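Local coordinates for protein STE5 (PDB 3FZE), which scaffolds the yeast pheromone-response pathway and, through this minimal scaffold domain, co-catalyses phosphorylation of the MAP kinase Fus3 by Ste7, at residues L3-S8 and V165-W170; A21-I26 and K125-Q130; V114-S119 and I148-L153. All coordinates share one frame; numbering follows the deposited sequence. Where two conformers were deposited one is given.

In the fold
Along the chain the segments run 3-8, 21-26, 114-119, 125-130, 148-153 and 165-170: contact 1 encloses the others, which interleave. All of them reach one mixed sheet, in which strands 19-26, 111-117, 145-150 and 165-167 lie side by side and parallel. Contact 3 pairs two of these strands, contact 1 sets helix 2-14 against 165-167, one of the two outermost strands, and contact 2 ties a loop to 19-26. The centre of contact 3 lies about 9 Å from contact 1's and about 8 Å from contact 2's. The centres of contacts 1 and 2 are about 15 Å apart, yet W170 packs on L24, I26 and V116. Contact 1 closes one sheet edge; contacts 2 and 3 lie further in.

Contact 1 of 3, residues L3-S8 and V165-W170; sequences LTTISS and VEASSW
T5 and V165 mark the nearest backbone approach, 6.2 Å between their CA atoms, where helix 3-8 passes strand 165-167 with an angle of 122° between their N-to-C directions. No direct hydrogen bond spans the two segments. V165 carries the contact, its CB directed at the helix and its two methyls meeting different residues there. V165 CG1, anti to the backbone N (chi1 170°), lies 3.5 Å from T5 OG1 and also meets T4 OG1. CG2 points to S8, whose hydroxyl, in one of two modelled conformers, turns back to T4 O. A167 CB extends the apolar surface, 3.6 Å from T5 OG1. Both threonine hydroxyls bond the O of G1, probably a construct-derived residue, while V165 crosses T5 obliquely and runs past T4 in the opposite direction. A water completes the join: it accepts from E166 N at 3.0 Å and is also hydrogen-bonded to T4 OG1, at 3.3 Å. The carboxylate of E166 is directed elsewhere, OE1 bonding L153 N. I148 of the neighbouring strand packs beside V165 and A167, while T5 also packs on F172. A helix laid over the edge strand in this way belongs to one outer layer of the alpha/beta/alpha, vWA-like fold.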
loop_
_atom_site.group_PDB
_atom_site.type_symbol
_atom_site.label_atom_id
_atom_site.label_comp_id
_atom_site.label_asym_id
_atom_site.label_seq_id
_atom_site.Cartn_x
_atom_site.Cartn_y
_atom_site.Cartn_z
ATOM N N LEU A 3 2.537 17.475 4.567
ATOM C CA LEU A 3 1.546 18.259 3.844
ATOM C C LEU A 3 1.073 17.555 2.578
ATOM O O LEU A 3 -0.132 17.408 2.356
ATOM C CB LEU A 3 2.091 19.641 3.494
ATOM C CG LEU A 3 1.117 20.487 2.665
ATOM C CD1 LEU A 3 0.012 21.067 3.542
ATOM C CD2 LEU A 3 1.860 21.588 1.943
ATOM N N THR A 4 2.023 17.113 1.756
ATOM C CA THR A 4 1.700 16.489 0.474
ATOM C C THR A 4 1.113 15.095 0.633
ATOM O O THR A 4 0.271 14.681 -0.160
ATOM C CB THR A 4 2.920 16.418 -0.464
ATOM O OG1 THR A 4 3.956 15.637 0.144
ATOM C CG2 THR A 4 3.438 17.801 -0.752
ATOM N N THR A 5 1.557 14.370 1.655
ATOM C CA THR A 5 0.941 13.091 1.985
ATOM C C THR A 5 -0.542 13.294 2.276
ATOM O O THR A 5 -1.392 12.588 1.738
ATOM C CB THR A 5 1.615 12.432 3.200
ATOM O OG1 THR A 5 2.971 12.100 2.876
ATOM C CG2 THR A 5 0.867 11.167 3.602
ATOM N N ILE A 6 -0.846 14.279 3.118
ATOM C CA ILE A 6 -2.226 14.599 3.462
ATOM C C ILE A 6 -3.044 15.001 2.238
ATOM O O ILE A 6 -4.132 14.473 2.006
ATOM C CB ILE A 6 -2.293 15.723 4.518
ATOM C CG1 ILE A 6 -1.706 15.245 5.850
ATOM C CG2 ILE A 6 -3.727 16.203 4.703
ATOM C CD1 ILE A 6 -1.637 16.333 6.915
ATOM N N SER A 7 -2.531 15.944 1.455
ATOM C CA SER A 7 -3.273 16.417 0.293
ATOM C C SER A 7 -3.433 15.326 -0.769
ATOM O O SER A 7 -4.461 15.248 -1.435
ATOM C CB SER A 7 -2.645 17.690 -0.293
ATOM O OG SER A 7 -1.287 17.493 -0.632
ATOM N N SER A 8 -2.415 14.491 -0.926
ATOM C CA SER A 8 -2.505 13.391 -1.875
ATOM C C SER A 8 -3.598 12.416 -1.450
ATOM O O SER A 8 -4.424 12.000 -2.262
ATOM C CB SER A 8 -1.159 12.678 -2.011
ATOM O OG SER A 8 -0.197 13.539 -2.593
ATOM N N VAL A 165 5.390 10.911 -3.663
ATOM C CA VAL A 165 5.129 11.575 -2.396
ATOM C C VAL A 165 6.030 10.990 -1.321
ATOM O O VAL A 165 6.157 9.772 -1.216
ATOM C CB VAL A 165 3.655 11.394 -1.967
ATOM C CG1 VAL A 165 3.448 11.883 -0.541
ATOM C CG2 VAL A 165 2.730 12.129 -2.931
ATOM N N GLU A 166 6.654 11.853 -0.524
ATOM C CA GLU A 166 7.557 11.386 0.529
ATOM C C GLU A 166 6.964 11.574 1.917
ATOM O O GLU A 166 6.306 12.575 2.194
ATOM C CB GLU A 166 8.916 12.084 0.443
ATOM C CG GLU A 166 9.790 11.604 -0.705
ATOM C CD GLU A 166 11.065 12.417 -0.848
ATOM O OE1 GLU A 166 11.728 12.681 0.179
ATOM O OE2 GLU A 166 11.405 12.790 -1.990
ATOM N N ALA A 167 7.205 10.609 2.797
ATOM C CA ALA A 167 6.661 10.674 4.146
ATOM C C ALA A 167 7.673 10.190 5.175
ATOM O O ALA A 167 8.569 9.410 4.857
ATOM C CB ALA A 167 5.388 9.862 4.235
ATOM N N SER A 168 7.505 10.639 6.415
ATOM C CA SER A 168 8.492 10.389 7.458
ATOM C C SER A 168 8.461 8.965 8.011
ATOM O O SER A 168 9.503 8.402 8.348
ATOM C CB SER A 168 8.310 11.385 8.605
ATOM O OG SER A 168 7.047 11.208 9.215
ATOM N N SER A 169 7.271 8.389 8.117
ATOM C CA SER A 169 7.140 7.068 8.717
ATOM C C SER A 169 5.933 6.312 8.197
ATOM O O SER A 169 5.001 6.906 7.634
ATOM C CB SER A 169 7.059 7.175 10.246
ATOM O OG SER A 169 5.818 7.734 10.672
ATOM N N TRP A 170 5.947 4.999 8.406
ATOM C CA TRP A 170 4.777 4.165 8.153
ATOM C C TRP A 170 3.580 4.637 8.966
ATOM O O TRP A 170 2.442 4.629 8.490
ATOM C CB TRP A 170 5.080 2.698 8.493
ATOM C CG TRP A 170 6.024 2.044 7.522
ATOM C CD1 TRP A 170 7.364 1.827 7.701
ATOM C CD2 TRP A 170 5.710 1.541 6.216
ATOM N NE1 TRP A 170 7.898 1.216 6.597
ATOM C CE2 TRP A 170 6.910 1.032 5.668
ATOM C CE3 TRP A 170 4.534 1.464 5.457
ATOM C CZ2 TRP A 170 6.965 0.452 4.400
ATOM C CZ3 TRP A 170 4.596 0.890 4.194
ATOM C CH2 TRP A 170 5.802 0.394 3.680
HETATM O O HOH W 1 6.900 14.762 -1.002
#

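Contact 2 of 3, residues A21-I26 and K125-Q130; sequences AIILQI and KSILFQ
Q25 reaches from the strand to the backbone of K125 and I127 and grips it with both ends of its amide. Q25 OE1 accepts from I127 N at 2.9 Å in a nearly straight bond (170°), the donor being tilted out of the carbonyl plane. Q25 NE2 donates to K125 O at 2.8 Å, and this oxygen lies in the amide plane. The same amide atoms have further direct partners, which limits rotation of the group: OE1 bonds S117 OG and NE2 donates to D60 O. The reach comes from an extended chain, with CG anti to the backbone N (chi1 174°). I127 slides past it in the opposite direction: I127 CG2 is 3.7 Å from Q25 CD, and its CD1 goes on to meet I23 CG2, also at 3.7 Å. An alanine in place of Q25 would probably leave I127 N, K125 O, S117 OG and D60 O without these mates and open a gap beside I127 CG2. In the next shell, S126 OG accepts from L128 N at 3.1 Å, an ST turn at the entry to the 3-10 segment 127-129. The loop following strand 111-117 is thus tied over strand 19-26 of the vWA-like sheet.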
loop_
_atom_site.group_PDB
_atom_site.type_symbol
_atom_site.label_atom_id
_atom_site.label_comp_id
_atom_site.label_asym_id
_atom_site.label_seq_id
_atom_site.Cartn_x
_atom_site.Cartn_y
_atom_site.Cartn_z
ATOM N N ALA A 21 -6.886 -1.089 -3.341
ATOM C CA ALA A 21 -5.834 -2.099 -3.328
ATOM C C ALA A 21 -4.615 -1.450 -2.699
ATOM O O ALA A 21 -4.123 -0.437 -3.197
ATOM C CB ALA A 21 -5.512 -2.544 -4.740
ATOM N N ILE A 22 -4.149 -2.033 -1.598
ATOM C CA ILE A 22 -3.007 -1.509 -0.860
ATOM C C ILE A 22 -1.762 -2.328 -1.180
ATOM O O ILE A 22 -1.705 -3.517 -0.877
ATOM C CB ILE A 22 -3.254 -1.566 0.673
ATOM C CG1 ILE A 22 -4.654 -1.047 1.029
ATOM C CG2 ILE A 22 -2.182 -0.785 1.411
ATOM C CD1 ILE A 22 -4.828 0.462 0.849
ATOM N N ILE A 23 -0.764 -1.698 -1.790
ATOM C CA ILE A 23 0.472 -2.399 -2.128
ATOM C C ILE A 23 1.594 -1.850 -1.252
ATOM O O ILE A 23 1.915 -0.669 -1.315
ATOM C CB ILE A 23 0.807 -2.254 -3.629
ATOM C CG1 ILE A 23 -0.424 -2.615 -4.468
ATOM C CG2 ILE A 23 1.974 -3.146 -3.989
ATOM C CD1 ILE A 23 -0.596 -1.796 -5.742
ATOM N N LEU A 24 2.151 -2.712 -0.407
ATOM C CA LEU A 24 3.148 -2.321 0.584
ATOM C C LEU A 24 4.450 -3.070 0.355
ATOM O O LEU A 24 4.489 -4.298 0.397
ATOM C CB LEU A 24 2.638 -2.591 2.009
ATOM C CG LEU A 24 1.309 -1.941 2.400
ATOM C CD1 LEU A 24 1.000 -2.280 3.855
ATOM C CD2 LEU A 24 1.327 -0.430 2.196
ATOM N N GLN A 25 5.513 -2.323 0.077
ATOM C CA GLN A 25 6.821 -2.919 -0.096
ATOM C C GLN A 25 7.641 -2.605 1.138
ATOM O O GLN A 25 7.874 -1.431 1.450
ATOM C CB GLN A 25 7.479 -2.341 -1.334
ATOM C CG GLN A 25 8.898 -2.803 -1.512
ATOM C CD GLN A 25 9.445 -2.395 -2.860
ATOM O OE1 GLN A 25 9.220 -1.275 -3.312
ATOM N NE2 GLN A 25 10.155 -3.307 -3.519
ATOM N N ILE A 26 8.048 -3.644 1.858
ATOM C CA ILE A 26 8.752 -3.450 3.119
ATOM C C ILE A 26 10.167 -4.028 3.142
ATOM O O ILE A 26 10.376 -5.226 2.915
ATOM C CB ILE A 26 7.955 -4.022 4.315
ATOM C CG1 ILE A 26 6.506 -3.527 4.276
ATOM C CG2 ILE A 26 8.633 -3.631 5.620
ATOM C CD1 ILE A 26 5.596 -4.139 5.341
ATOM N N LYS A 125 13.794 -2.435 -8.596
ATOM C CA LYS A 125 13.353 -3.131 -7.389
ATOM C C LYS A 125 12.212 -2.441 -6.647
ATOM O O LYS A 125 11.436 -3.104 -5.976
ATOM C CB LYS A 125 14.518 -3.351 -6.432
ATOM C CG LYS A 125 15.594 -4.267 -6.967
ATOM C CD LYS A 125 16.649 -4.517 -5.915
ATOM C CE LYS A 125 17.807 -5.317 -6.494
ATOM N NZ LYS A 125 17.396 -6.687 -6.916
ATOM N N SER A 126 12.130 -1.118 -6.749
ATOM C CA SER A 126 11.118 -0.372 -6.007
ATOM C C SER A 126 9.784 -0.352 -6.752
ATOM O O SER A 126 9.740 -0.040 -7.943
ATOM C CB SER A 126 11.611 1.056 -5.747
ATOM O OG SER A 126 10.543 1.912 -5.367
ATOM N N ILE A 127 8.698 -0.685 -6.056
ATOM C CA ILE A 127 7.378 -0.662 -6.685
ATOM C C ILE A 127 6.969 0.752 -7.129
ATOM O O ILE A 127 6.040 0.926 -7.927
ATOM C CB ILE A 127 6.283 -1.268 -5.760
ATOM C CG1 ILE A 127 6.046 -0.368 -4.542
ATOM C CG2 ILE A 127 6.668 -2.684 -5.329
ATOM C CD1 ILE A 127 4.808 -0.737 -3.728
ATOM N N LEU A 128 7.671 1.763 -6.628
ATOM C CA LEU A 128 7.290 3.143 -6.908
ATOM C C LEU A 128 7.683 3.592 -8.326
ATOM O O LEU A 128 7.197 4.617 -8.810
ATOM C CB LEU A 128 7.868 4.091 -5.846
ATOM C CG LEU A 128 7.561 3.761 -4.381
ATOM C CD1 LEU A 128 8.292 4.686 -3.437
ATOM C CD2 LEU A 128 6.062 3.843 -4.126
ATOM N N PHE A 129 8.533 2.820 -8.995
ATOM C CA PHE A 129 8.956 3.144 -10.361
ATOM C C PHE A 129 8.083 2.470 -11.417
ATOM O O PHE A 129 8.276 2.679 -12.614
ATOM C CB PHE A 129 10.411 2.708 -10.604
ATOM C CG PHE A 129 11.425 3.520 -9.858
ATOM C CD1 PHE A 129 12.165 4.490 -10.505
ATOM C CD2 PHE A 129 11.641 3.311 -8.510
ATOM C CE1 PHE A 129 13.101 5.238 -9.819
ATOM C CE2 PHE A 129 12.571 4.058 -7.821
ATOM C CZ PHE A 129 13.303 5.022 -8.473
ATOM N N GLN A 130 7.140 1.645 -10.982
ATOM C CA GLN A 130 6.478 0.735 -11.912
ATOM C C GLN A 130 5.266 1.400 -12.556
ATOM O O GLN A 130 4.820 2.446 -12.095
ATOM C CB GLN A 130 6.128 -0.580 -11.203
ATOM C CG GLN A 130 7.377 -1.334 -10.741
ATOM C CD GLN A 130 7.080 -2.541 -9.865
ATOM O OE1 GLN A 130 5.931 -2.976 -9.759
ATOM N NE2 GLN A 130 8.121 -3.083 -9.218
#

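Contact 3 of 3, residues V114-S119 and I148-L153; sequences VAVSNS and IKVGYL
V116 and I148, with S117 and K149 beside them, form the bridged pairs of two parallel neighbours in the central sheet of the vWA-like fold, strands 111-117 and 145-150. The short segments diverge by 24°, an ordinary twist for such a sheet. The tight part is the backbone ladder. I148 N donates to A115 O at 2.8 Å, and I148 O in turn accepts from S117 N at 3.0 Å, both bonds nearly in line with the acceptor C=O. The next rung, V150 N to S117 O at 2.8 Å, is as straight at the hydrogen but arrives further off the line of the C=O, tilted from the carbonyl plane. Between the rungs V116 CA-H approaches I148 O, 3.3 Å from CA to O, as parallel pairing brings about. On the face that V116 and I148 share, V116 CG1, anti to the backbone N (chi1 -170°), meets V150 CG2 at 3.6 Å, and W170 packs on both valines.

The ladder of hydrogen bonds ends at V150 N, and the chains part only beyond N118 and V150. N118 CB still lies 3.9 Å from V150 CB, but its OD1 turns away to D27 N. S117 OG accepts from S119 N at 3.2 Å in an ST turn where the chain leaves the strand, while the same hydroxyl keeps its bond to Q25. On the other strand, G151 has backbone angles at which a side chain would be jammed against V150 O. K149 has two modelled conformers; in the one given, NZ folds back onto V150 O and G151 O of its own segment, and its link to a water is weak. That water donates to N118 O at 2.9 Å, an oxygen that K30 NZ also bonds.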
loop_
_atom_site.group_PDB
_atom_site.type_symbol
_atom_site.label_atom_id
_atom_site.label_comp_id
_atom_site.label_asym_id
_atom_site.label_seq_id
_atom_site.Cartn_x
_atom_site.Cartn_y
_atom_site.Cartn_z
ATOM N N VAL A 114 -3.040 2.303 -3.763
ATOM C CA VAL A 114 -2.158 2.960 -2.818
ATOM C C VAL A 114 -0.875 2.143 -2.744
ATOM O O VAL A 114 -0.878 1.021 -2.248
ATOM C CB VAL A 114 -2.800 3.064 -1.422
ATOM C CG1 VAL A 114 -1.864 3.770 -0.452
ATOM C CG2 VAL A 114 -4.138 3.806 -1.510
ATOM N N ALA A 115 0.210 2.699 -3.263
ATOM C CA ALA A 115 1.494 2.006 -3.277
ATOM C C ALA A 115 2.463 2.702 -2.330
ATOM O O ALA A 115 2.797 3.866 -2.519
ATOM C CB ALA A 115 2.061 1.950 -4.706
ATOM N N VAL A 116 2.900 1.987 -1.297
ATOM C CA VAL A 116 3.783 2.562 -0.301
ATOM C C VAL A 116 5.011 1.668 -0.140
ATOM O O VAL A 116 4.888 0.442 -0.046
ATOM C CB VAL A 116 3.080 2.708 1.065
ATOM C CG1 VAL A 116 3.939 3.528 2.020
ATOM C CG2 VAL A 116 1.689 3.349 0.902
ATOM N N SER A 117 6.192 2.273 -0.106
ATOM C CA SER A 117 7.437 1.507 -0.009
ATOM C C SER A 117 8.459 2.257 0.843
ATOM O O SER A 117 8.527 3.485 0.800
ATOM C CB SER A 117 8.004 1.250 -1.409
ATOM O OG SER A 117 9.268 0.592 -1.361
ATOM N N ASN A 118 9.251 1.524 1.617
ATOM C CA ASN A 118 10.360 2.145 2.334
ATOM C C ASN A 118 11.711 1.652 1.827
ATOM O O ASN A 118 12.741 1.941 2.432
ATOM C CB ASN A 118 10.253 1.894 3.840
ATOM C CG ASN A 118 10.587 0.467 4.211
ATOM O OD1 ASN A 118 10.501 -0.431 3.372
ATOM N ND2 ASN A 118 10.973 0.244 5.468
ATOM N N SER A 119 11.704 0.909 0.724
ATOM C CA SER A 119 12.936 0.292 0.220
ATOM C C SER A 119 13.737 1.227 -0.679
ATOM O O SER A 119 13.250 2.270 -1.098
ATOM C CB SER A 119 12.632 -1.025 -0.512
ATOM O OG SER A 119 11.846 -0.812 -1.672
ATOM N N ILE A 148 3.842 6.454 -2.584
ATOM C CA ILE A 148 4.442 7.078 -1.411
ATOM C C ILE A 148 5.723 6.392 -0.952
ATOM O O ILE A 148 5.775 5.172 -0.770
ATOM C CB ILE A 148 3.467 7.141 -0.213
ATOM C CG1 ILE A 148 2.174 7.870 -0.594
ATOM C CG2 ILE A 148 4.131 7.833 0.975
ATOM C CD1 ILE A 148 1.106 7.823 0.501
ATOM N N LYS A 149 6.757 7.198 -0.759
ATOM C CA LYS A 149 8.032 6.704 -0.277
ATOM C C LYS A 149 8.165 7.033 1.206
ATOM O O LYS A 149 8.141 8.200 1.600
ATOM C CB LYS A 149 9.174 7.336 -1.077
ATOM C CG LYS A 149 10.450 6.515 -1.111
ATOM C CD LYS A 149 11.060 6.392 0.266
ATOM C CE LYS A 149 12.399 5.684 0.214
ATOM N NZ LYS A 149 13.042 5.719 1.546
ATOM N N VAL A 150 8.285 5.995 2.027
ATOM C CA VAL A 150 8.527 6.177 3.451
ATOM C C VAL A 150 10.033 6.300 3.697
ATOM O O VAL A 150 10.806 5.415 3.332
ATOM C CB VAL A 150 7.929 5.028 4.272
ATOM C CG1 VAL A 150 8.378 5.124 5.719
ATOM C CG2 VAL A 150 6.408 5.042 4.156
ATOM N N GLY A 151 10.439 7.412 4.296
ATOM C CA GLY A 151 11.846 7.730 4.474
ATOM C C GLY A 151 12.265 8.788 3.470
ATOM O O GLY A 151 12.245 8.549 2.262
ATOM N N TYR A 152 12.629 9.966 3.965
ATOM C CA TYR A 152 12.924 11.094 3.087
ATOM C C TYR A 152 14.150 10.851 2.217
ATOM O O TYR A 152 15.107 10.202 2.638
ATOM C CB TYR A 152 13.086 12.389 3.887
ATOM C CG TYR A 152 11.807 12.868 4.540
ATOM C CD1 TYR A 152 10.657 13.075 3.788
ATOM C CD2 TYR A 152 11.754 13.129 5.905
ATOM C CE1 TYR A 152 9.485 13.518 4.378
ATOM C CE2 TYR A 152 10.585 13.576 6.506
ATOM C CZ TYR A 152 9.455 13.767 5.737
ATOM O OH TYR A 152 8.290 14.210 6.326
ATOM N N LEU A 153 14.107 11.382 1.001
ATOM C CA LEU A 153 15.180 11.194 0.038
ATOM C C LEU A 153 15.975 12.477 -0.146
ATOM O O LEU A 153 15.416 13.574 -0.108
ATOM C CB LEU A 153 14.605 10.767 -1.313
ATOM C CG LEU A 153 13.655 9.569 -1.308
ATOM C CD1 LEU A 153 12.897 9.477 -2.624
ATOM C CD2 LEU A 153 14.416 8.289 -1.019
HETATM O O HOH W 2 13.960 4.155 3.933
#